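Local structure of CRISPR-associated protein, Cse1 family (Acidimicrobium ferrooxidans, 4H3T) at residues A[234-239]-A[257-262]; A[244-249]-A[283-288]. The protein probably serves as the large Cse1 subunit of a type I-E CRISPR Cascade complex, which in relatives takes part in recognising invading DNA. The protein carries 1 engineered substitution. All coordinates share one frame; numbering follows the deposited sequence.

Interaction 1: residues A[234-239]-A[257-262]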
ATOM      1  N   VAL A 234      20.543  11.438   5.742  1.00 51.53           N
ATOM      2  CA  VAL A 234      21.241  10.514   4.871  1.00 49.58           C
ATOM      3  C   VAL A 234      20.703   9.057   5.013  1.00 48.03           C
ATOM      4  O   VAL A 234      20.275   8.617   6.063  1.00 46.14           O
ATOM      5  CB  VAL A 234      22.797  10.602   5.042  1.00 53.16           C
ATOM      6  CG1 VAL A 234      23.284  12.042   4.850  1.00 55.77           C
ATOM      7  CG2 VAL A 234      23.281  10.053   6.373  1.00 52.29           C
ATOM      8  N   PRO A 235      20.791   8.300   3.932  1.00 43.03           N
ATOM      9  CA  PRO A 235      20.307   6.916   3.964  1.00 41.16           C
ATOM     10  C   PRO A 235      21.294   5.974   4.662  1.00 46.05           C
ATOM     11  O   PRO A 235      22.440   6.338   4.917  1.00 45.27           O
ATOM     12  CB  PRO A 235      20.156   6.586   2.482  1.00 41.58           C
ATOM     13  CG  PRO A 235      21.178   7.403   1.827  1.00 46.75           C
ATOM     14  CD  PRO A 235      21.246   8.664   2.571  1.00 44.02           C
ATOM     15  N   ALA A 236      20.845   4.752   4.894  1.00 43.35           N
ATOM     16  CA  ALA A 236      21.571   3.744   5.644  1.00 44.01           C
ATOM     17  C   ALA A 236      22.990   3.465   5.101  1.00 47.60           C
ATOM     18  O   ALA A 236      23.908   3.285   5.909  1.00 45.25           O
ATOM     19  CB  ALA A 236      20.773   2.455   5.716  1.00 42.89           C
ATOM     20  N   TRP A 237      23.150   3.435   3.784  1.00 45.39           N
ATOM     21  CA  TRP A 237      24.446   3.150   3.138  1.00 46.68           C
ATOM     22  C   TRP A 237      25.413   4.321   3.222  1.00 51.53           C
ATOM     23  O   TRP A 237      26.561   4.103   2.921  1.00 55.37           O
ATOM     24  CB  TRP A 237      24.305   2.701   1.667  1.00 44.81           C
ATOM     25  CG  TRP A 237      23.641   3.696   0.804  1.00 44.76           C
ATOM     26  CD1 TRP A 237      24.169   4.860   0.305  1.00 46.44           C
ATOM     27  CD2 TRP A 237      22.253   3.707   0.476  1.00 43.83           C
ATOM     28  NE1 TRP A 237      23.230   5.511  -0.427  1.00 45.88           N
ATOM     29  CE2 TRP A 237      22.019   4.860  -0.289  1.00 46.17           C
ATOM     30  CE3 TRP A 237      21.197   2.819   0.706  1.00 43.41           C
ATOM     31  CZ2 TRP A 237      20.760   5.170  -0.785  1.00 44.45           C
ATOM     32  CZ3 TRP A 237      19.949   3.138   0.216  1.00 44.02           C
ATOM     33  CH2 TRP A 237      19.763   4.276  -0.580  1.00 44.34           C
ATOM     34  N   GLU A 238      25.000   5.524   3.671  1.00 46.00           N
ATOM     35  CA  GLU A 238      25.917   6.629   3.937  1.00 47.05           C
ATOM     36  C   GLU A 238      26.250   6.642   5.385  1.00 52.07           C
ATOM     37  O   GLU A 238      27.145   7.333   5.772  1.00 53.36           O
ATOM     38  CB  GLU A 238      25.330   7.996   3.524  1.00 48.92           C
ATOM     39  CG  GLU A 238      25.164   8.108   2.020  1.00 51.13           C
ATOM     40  CD  GLU A 238      24.846   9.509   1.573  1.00 46.41           C
ATOM     41  OE1 GLU A 238      25.312  10.468   2.219  1.00 50.80           O
ATOM     42  OE2 GLU A 238      24.114   9.652   0.573  1.00 47.91           O
ATOM     43  N   ARG A 239      25.515   5.918   6.218  1.00 49.87           N
ATOM     44  CA  ARG A 239      25.804   5.897   7.657  1.00 50.94           C
ATOM     45  C   ARG A 239      26.829   4.788   7.958  1.00 52.76           C
ATOM     46  O   ARG A 239      27.122   3.931   7.120  1.00 49.78           O
ATOM     47  CB  ARG A 239      24.467   5.696   8.418  1.00 53.30           C
ATOM     48  CG  ARG A 239      23.484   6.831   8.131  1.00 54.63           C
ATOM     49  CD  ARG A 239      21.995   6.455   8.390  1.00 61.68           C
ATOM     50  NE  ARG A 239      21.600   6.975   9.688  1.00 75.33           N
ATOM     51  CZ  ARG A 239      21.049   8.160   9.921  1.00 74.36           C
ATOM     52  NH1 ARG A 239      20.783   8.537  11.159  1.00 66.96           N
ATOM     53  NH2 ARG A 239      20.720   8.958   8.916  1.00 63.01           N
ATOM     54  N   LEU A 257      14.438   7.140   6.957  1.00 39.37           N
ATOM     55  CA  LEU A 257      13.265   6.297   7.124  1.00 40.01           C
ATOM     56  C   LEU A 257      13.042   5.353   5.970  1.00 41.96           C
ATOM     57  O   LEU A 257      12.775   4.172   6.192  1.00 39.29           O
ATOM     58  CB  LEU A 257      12.021   7.117   7.342  1.00 39.55           C
ATOM     59  CG  LEU A 257      10.691   6.340   7.589  1.00 39.95           C
ATOM     60  CD1 LEU A 257      10.810   5.338   8.765  1.00 41.40           C
ATOM     61  CD2 LEU A 257       9.582   7.354   7.815  1.00 39.42           C
ATOM     62  N   PHE A 258      13.152   5.868   4.759  1.00 38.74           N
ATOM     63  CA  PHE A 258      12.996   5.068   3.566  1.00 37.52           C
ATOM     64  C   PHE A 258      14.045   3.910   3.404  1.00 42.49           C
ATOM     65  O   PHE A 258      13.818   3.056   2.584  1.00 39.80           O
ATOM     66  CB  PHE A 258      13.026   5.933   2.334  1.00 37.09           C
ATOM     67  CG  PHE A 258      11.850   6.860   2.083  1.00 37.13           C
ATOM     68  CD1 PHE A 258      10.793   6.946   2.981  1.00 37.70           C
ATOM     69  CD2 PHE A 258      11.809   7.639   0.955  1.00 39.84           C
ATOM     70  CE1 PHE A 258       9.723   7.848   2.753  1.00 40.36           C
ATOM     71  CE2 PHE A 258      10.789   8.574   0.750  1.00 42.04           C
ATOM     72  CZ  PHE A 258       9.683   8.573   1.580  1.00 41.69           C
ATOM     73  N   THR A 259      15.168   3.914   4.153  1.00 41.38           N
ATOM     74  CA  THR A 259      16.183   2.885   4.086  1.00 39.21           C
ATOM     75  C   THR A 259      16.402   2.249   5.453  1.00 41.86           C
ATOM     76  O   THR A 259      17.467   1.708   5.720  1.00 37.77           O
ATOM     77  CB  THR A 259      17.461   3.527   3.565  1.00 37.67           C
ATOM     78  OG1 THR A 259      17.928   4.547   4.475  1.00 40.24           O
ATOM     79  CG2 THR A 259      17.281   4.105   2.183  1.00 36.50           C
ATOM     80  N   TRP A 260      15.380   2.284   6.305  1.00 37.91           N
ATOM     81  CA  TRP A 260      15.500   1.881   7.696  1.00 36.17           C
ATOM     82  C   TRP A 260      15.971   0.454   7.855  1.00 39.22           C
ATOM     83  O   TRP A 260      15.379  -0.454   7.276  1.00 37.95           O
ATOM     84  CB  TRP A 260      14.123   2.046   8.397  1.00 35.84           C
ATOM     85  CG  TRP A 260      14.194   2.053   9.880  1.00 37.16           C
ATOM     86  CD1 TRP A 260      13.815   1.058  10.728  1.00 39.40           C
ATOM     87  CD2 TRP A 260      14.606   3.148  10.698  1.00 38.36           C
ATOM     88  NE1 TRP A 260      13.940   1.478  12.029  1.00 41.66           N
ATOM     89  CE2 TRP A 260      14.421   2.762  12.041  1.00 43.53           C
ATOM     90  CE3 TRP A 260      15.014   4.456  10.431  1.00 41.63           C
ATOM     91  CZ2 TRP A 260      14.605   3.649  13.101  1.00 45.10           C
ATOM     92  CZ3 TRP A 260      15.186   5.332  11.485  1.00 43.88           C
ATOM     93  CH2 TRP A 260      15.016   4.916  12.804  1.00 44.38           C
ATOM     94  N   GLN A 261      17.008   0.265   8.636  1.00 36.40           N
ATOM     95  CA  GLN A 261      17.494  -1.059   8.995  1.00 38.41           C
ATOM     96  C   GLN A 261      16.654  -1.577  10.137  1.00 39.80           C
ATOM     97  O   GLN A 261      17.110  -1.698  11.293  1.00 38.43           O
ATOM     98  CB  GLN A 261      18.998  -1.006   9.313  1.00 40.43           C
ATOM     99  CG  GLN A 261      19.824  -0.400   8.182  1.00 38.66           C
ATOM    100  CD  GLN A 261      19.805  -1.249   6.944  1.00 40.52           C
ATOM    101  OE1 GLN A 261      20.494  -2.248   6.851  1.00 38.75           O
ATOM    102  NE2 GLN A 261      18.970  -0.901   6.007  1.00 37.30           N
ATOM    103  N   GLY A 262      15.473  -2.077   9.764  1.00 37.14           N
ATOM    104  CA  GLY A 262      14.526  -2.666  10.707  1.00 36.33           C
ATOM    105  C   GLY A 262      14.894  -4.064  11.151  1.00 40.37           C
ATOM    106  O   GLY A 262      14.325  -4.579  12.112  1.00 37.89           O
TER
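Thr259 carries the tight part of this contact with both branches. With OG1 in the crowded position (chi1 62°), the hydroxyl oxygen accepts the N-H of Ala236, N to OG1 being 3.0 Å with 154° at the hydrogen. As a donor, the hydroxyl has two carbonyl partners, Cys255 O, the stronger, and Asp256 O, sharing its one hydrogen. The methyl CG2, anti to the carbonyl carbon, reaches the six-membered part of the Trp237 indole obliquely, 3.5 Å from CZ3. Pro235 CG lies over one face of that indole, toward its rim and 3.2 Å above the plane, while NE1 donates to Tyr94 OH. The Ala236 methyl rests against Thr259 O, CB to O 3.4 Å.

The looser side is that methyl's contact with the partly exposed Gln261 chain: CB to NE2 is 3.8 Å, and no hydrogen bond links Ala236 and Gln261. NE2 instead turns back to Thr259 O, 3.0 Å away and above the carbonyl plane; a glycerol lies about 4 Å from this side chain.

The contact joins a loop on helix 52-68, where Pro235 touches Arg66 and Trp237 Leu59, to the turn following helix 254-257, whose Trp260 packs on Val289 of strand 275-289.

Interaction 2: residues A[244-249]-A[283-288]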
ATOM      1  N   PRO A 244      25.190  -6.122  15.663  1.00 46.57           N
ATOM      2  CA  PRO A 244      24.059  -6.899  16.210  1.00 44.96           C
ATOM      3  C   PRO A 244      23.141  -6.157  17.191  1.00 49.06           C
ATOM      4  O   PRO A 244      22.034  -6.616  17.422  1.00 49.34           O
ATOM      5  CB  PRO A 244      24.742  -8.071  16.909  1.00 47.29           C
ATOM      6  CG  PRO A 244      26.113  -7.585  17.233  1.00 53.68           C
ATOM      7  CD  PRO A 244      26.489  -6.599  16.172  1.00 48.22           C
ATOM      8  N   THR A 245      23.559  -5.002  17.726  1.00 46.73           N
ATOM      9  CA  THR A 245      22.774  -4.227  18.678  1.00 47.02           C
ATOM     10  C   THR A 245      21.723  -3.431  17.899  1.00 49.98           C
ATOM     11  O   THR A 245      21.915  -3.136  16.710  1.00 47.01           O
ATOM     12  CB  THR A 245      23.673  -3.354  19.511  1.00 55.04           C
ATOM     13  OG1 THR A 245      24.321  -2.457  18.627  1.00 54.51           O
ATOM     14  CG2 THR A 245      24.707  -4.165  20.285  1.00 50.12           C
ATOM     15  N   ARG A 246      20.629  -3.086  18.572  1.00 47.57           N
ATOM     16  CA  ARG A 246      19.528  -2.330  17.950  1.00 46.14           C
ATOM     17  C   ARG A 246      18.921  -1.361  18.949  1.00 49.30           C
ATOM     18  O   ARG A 246      19.114  -1.482  20.160  1.00 49.92           O
ATOM     19  CB  ARG A 246      18.467  -3.304  17.417  1.00 43.72           C
ATOM     20  CG  ARG A 246      17.611  -3.977  18.511  1.00 47.01           C
ATOM     21  CD  ARG A 246      17.025  -5.281  18.052  1.00 48.90           C
ATOM     22  NE  ARG A 246      15.968  -5.772  18.942  1.00 47.93           N
ATOM     23  CZ  ARG A 246      14.683  -5.453  18.915  1.00 53.07           C
ATOM     24  NH1 ARG A 246      13.847  -5.999  19.779  1.00 46.72           N
ATOM     25  NH2 ARG A 246      14.212  -4.600  17.997  1.00 44.04           N
ATOM     26  N   VAL A 247      18.191  -0.406  18.440  1.00 47.27           N
ATOM     27  CA  VAL A 247      17.593   0.669  19.246  1.00 49.28           C
ATOM     28  C   VAL A 247      16.228   0.997  18.726  1.00 52.03           C
ATOM     29  O   VAL A 247      15.890   0.646  17.584  1.00 50.12           O
ATOM     30  CB  VAL A 247      18.475   2.000  19.235  1.00 53.05           C
ATOM     31  CG1 VAL A 247      19.870   1.803  19.830  1.00 53.74           C
ATOM     32  CG2 VAL A 247      18.578   2.604  17.858  1.00 50.91           C
HETATM   33  N   MSE A 248      15.491   1.765  19.522  1.00 49.65           N
HETATM   34  CA  MSE A 248      14.309   2.502  19.076  1.00 50.32           C
HETATM   35  C   MSE A 248      14.835   3.930  18.857  1.00 55.13           C
HETATM   36  O   MSE A 248      15.462   4.457  19.763  1.00 55.25           O
HETATM   37  CB  MSE A 248      13.120   2.503  20.026  1.00 53.43           C
HETATM   38  CG  MSE A 248      12.008   3.447  19.461  1.00 63.18           C
HETATM   39 SE   MSE A 248      10.438   3.543  20.489  0.61 74.93          SE
HETATM   40  CE  MSE A 248       9.686   1.841  19.922  1.00 70.87           C
ATOM     41  N   ARG A 249      14.591   4.524  17.691  1.00 48.87           N
ATOM     42  CA  ARG A 249      15.132   5.824  17.290  1.00 50.29           C
ATOM     43  C   ARG A 249      14.141   6.549  16.412  1.00 51.60           C
ATOM     44  O   ARG A 249      13.483   5.932  15.564  1.00 46.97           O
ATOM     45  CB  ARG A 249      16.445   5.543  16.472  1.00 52.43           C
ATOM     46  CG  ARG A 249      17.154   6.710  15.913  1.00 66.96           C
ATOM     47  CD  ARG A 249      18.575   6.341  15.478  1.00 53.77           C
ATOM     48  NE  ARG A 249      18.665   5.617  14.204  1.00 52.50           N
ATOM     49  CZ  ARG A 249      18.494   6.185  13.009  1.00 57.57           C
ATOM     50  NH1 ARG A 249      18.150   7.459  12.916  1.00 47.66           N
ATOM     51  NH2 ARG A 249      18.617   5.466  11.899  1.00 49.63           N
ATOM     52  N   ILE A 283      18.621 -13.877   9.874  1.00 37.63           N
ATOM     53  CA  ILE A 283      17.674 -12.743   9.981  1.00 38.53           C
ATOM     54  C   ILE A 283      17.331 -12.551  11.434  1.00 42.72           C
ATOM     55  O   ILE A 283      16.731 -13.439  12.028  1.00 39.56           O
ATOM     56  CB  ILE A 283      16.384 -12.978   9.167  1.00 41.05           C
ATOM     57  CG1 ILE A 283      16.695 -13.320   7.717  1.00 40.80           C
ATOM     58  CG2 ILE A 283      15.457 -11.791   9.227  1.00 38.24           C
ATOM     59  CD1 ILE A 283      15.433 -13.753   6.950  1.00 40.58           C
ATOM     60  N   CYS A 284      17.649 -11.375  11.955  1.00 39.02           N
ATOM     61  CA  CYS A 284      17.537 -10.990  13.365  1.00 40.37           C
ATOM     62  C   CYS A 284      16.838  -9.675  13.484  1.00 41.03           C
ATOM     63  O   CYS A 284      16.692  -8.925  12.512  1.00 37.80           O
ATOM     64  CB  CYS A 284      18.919 -10.928  14.006  1.00 41.08           C
ATOM     65  SG  CYS A 284      19.875 -12.450  13.852  1.00 45.59           S
ATOM     66  N   ALA A 285      16.472  -9.343  14.725  1.00 36.43           N
ATOM     67  CA  ALA A 285      15.793  -8.079  15.003  1.00 36.86           C
ATOM     68  C   ALA A 285      16.660  -6.874  14.761  1.00 40.58           C
ATOM     69  O   ALA A 285      17.843  -6.903  15.047  1.00 40.59           O
ATOM     70  CB  ALA A 285      15.336  -8.078  16.446  1.00 38.31           C
ATOM     71  N   GLY A 286      16.075  -5.806  14.255  1.00 38.67           N
ATOM     72  CA  GLY A 286      16.814  -4.551  14.067  1.00 39.02           C
ATOM     73  C   GLY A 286      16.126  -3.381  14.751  1.00 43.06           C
ATOM     74  O   GLY A 286      15.462  -3.514  15.792  1.00 41.27           O
ATOM     75  N   ASP A 287      16.360  -2.196  14.210  1.00 40.94           N
ATOM     76  CA  ASP A 287      15.908  -0.993  14.840  1.00 39.39           C
ATOM     77  C   ASP A 287      14.420  -0.750  14.706  1.00 42.14           C
ATOM     78  O   ASP A 287      13.816  -1.018  13.685  1.00 41.21           O
ATOM     79  CB  ASP A 287      16.636   0.233  14.270  1.00 42.27           C
ATOM     80  CG  ASP A 287      18.128   0.274  14.501  1.00 45.79           C
ATOM     81  OD1 ASP A 287      18.578  -0.174  15.589  1.00 44.35           O
ATOM     82  OD2 ASP A 287      18.867   0.723  13.568  1.00 47.74           O
ATOM     83  N   GLU A 288      13.830  -0.166  15.733  1.00 41.15           N
ATOM     84  CA  GLU A 288      12.405   0.140  15.733  1.00 41.70           C
ATOM     85  C   GLU A 288      12.211   1.629  15.472  1.00 47.54           C
ATOM     86  O   GLU A 288      12.959   2.439  16.015  1.00 44.97           O
ATOM     87  CB  GLU A 288      11.792  -0.209  17.095  1.00 43.63           C
ATOM     88  CG  GLU A 288      12.016  -1.655  17.566  1.00 53.89           C
ATOM     89  CD  GLU A 288      11.337  -2.763  16.789  1.00 71.69           C
ATOM     90  OE1 GLU A 288      10.667  -2.439  15.783  1.00 59.52           O
ATOM     91  OE2 GLU A 288      11.441  -3.948  17.202  1.00 58.22           O
TER
HETATM   92  O   HOH W   1      20.073  -8.304  16.194  1.00 42.98           O
HETATM   93  O   HOH W   2      11.203  -4.751  19.712  1.00 59.58           O
HETATM   94  O   HOH W   3      17.815   2.539  11.648  1.00 42.83           O
HETATM   95  O   HOH W   4      20.422   3.203  13.877  1.00 52.34           O
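Residues 246-249 run nearly parallel to 285-288 (11° between end-to-end directions) and join them in one parallel bridge, Met248 with Glu288. Two backbone bonds define it: Glu288 N to Val247 O at 2.9 Å, and Arg249 N to Glu288 O at 3.1 Å. Met248, a selenomethionine, has CG anti to the backbone N and bends at chi3, crossing Glu288 at about a right angle with CE 4.1 Å from Glu288 CB.

On the N-terminal side of the bridge, side chains replace the regular pattern. Continued parallel pairing would give Val247 N to Gly286 O; instead the N-H goes to the anti lone pair of Asp287 OD1, 2.9 Å away, and Gly286 O is taken by Arg246. Asp287 CG stands anti to the carbonyl carbon, so its carboxylate runs alongside Val247; OD1 also pairs with Arg264.

Arg246 starts from the crowded first torsion (chi1 73°) and extends from CG to NE over the backbone of 285-286. Its guanidinium has Ala285 CB over one face, 3.5 Å from NE. At its edge, NH2 donates to Gly286 O (2.8 Å) and to Glu288 OE2 (3.0 Å), a salt bridge approached from above the carboxylate plane, the planes 72° apart. Bending at chi2 brings Glu288 beside it; water 2 links NH1 to OE2, which also accepts from Ala193 N, and NE pairs with Asp190. An alanine in place of Arg246 would remove the guanidinium and would probably leave Gly286 O, Glu288 and Asp190 less firmly tied to this loop.

Arg249 meets Asp287 OD2 only through waters 3 and 4, its NH1 being paired with Asp256. By the Met248-Glu288 bridge, strand 248-249 flanks the end of strand 275-289, while Cys284 bonds through its backbone to Arg264 of strand 263-272, the antiparallel neighbour.

In the fold
Interactions 1 and 2 have centres 13 Å apart, and their segments alternate along the chain: 234-239, 244-249, 257-262, 283-288. Coupling is direct: the turn after helix 254-257 reaches the strand end with two probable hydrogen bonds to the Asp287 backbone, Trp260 NE1 to Asp287 O at 3.0 Å and Gln261 O to Asp287 N at 3.1 Å. The Trp260 ring also packs against strand 248-249, CH2 lying 3.3 Å from Arg249 O. Asp287 is engaged through its backbone by 257-262 and through its side chain by 244-249. Bound glycerol, probably from crystallisation, lies about 4 Å from the Gln261 side chain and about 3 Å from that of Glu288; a function for this region is not established.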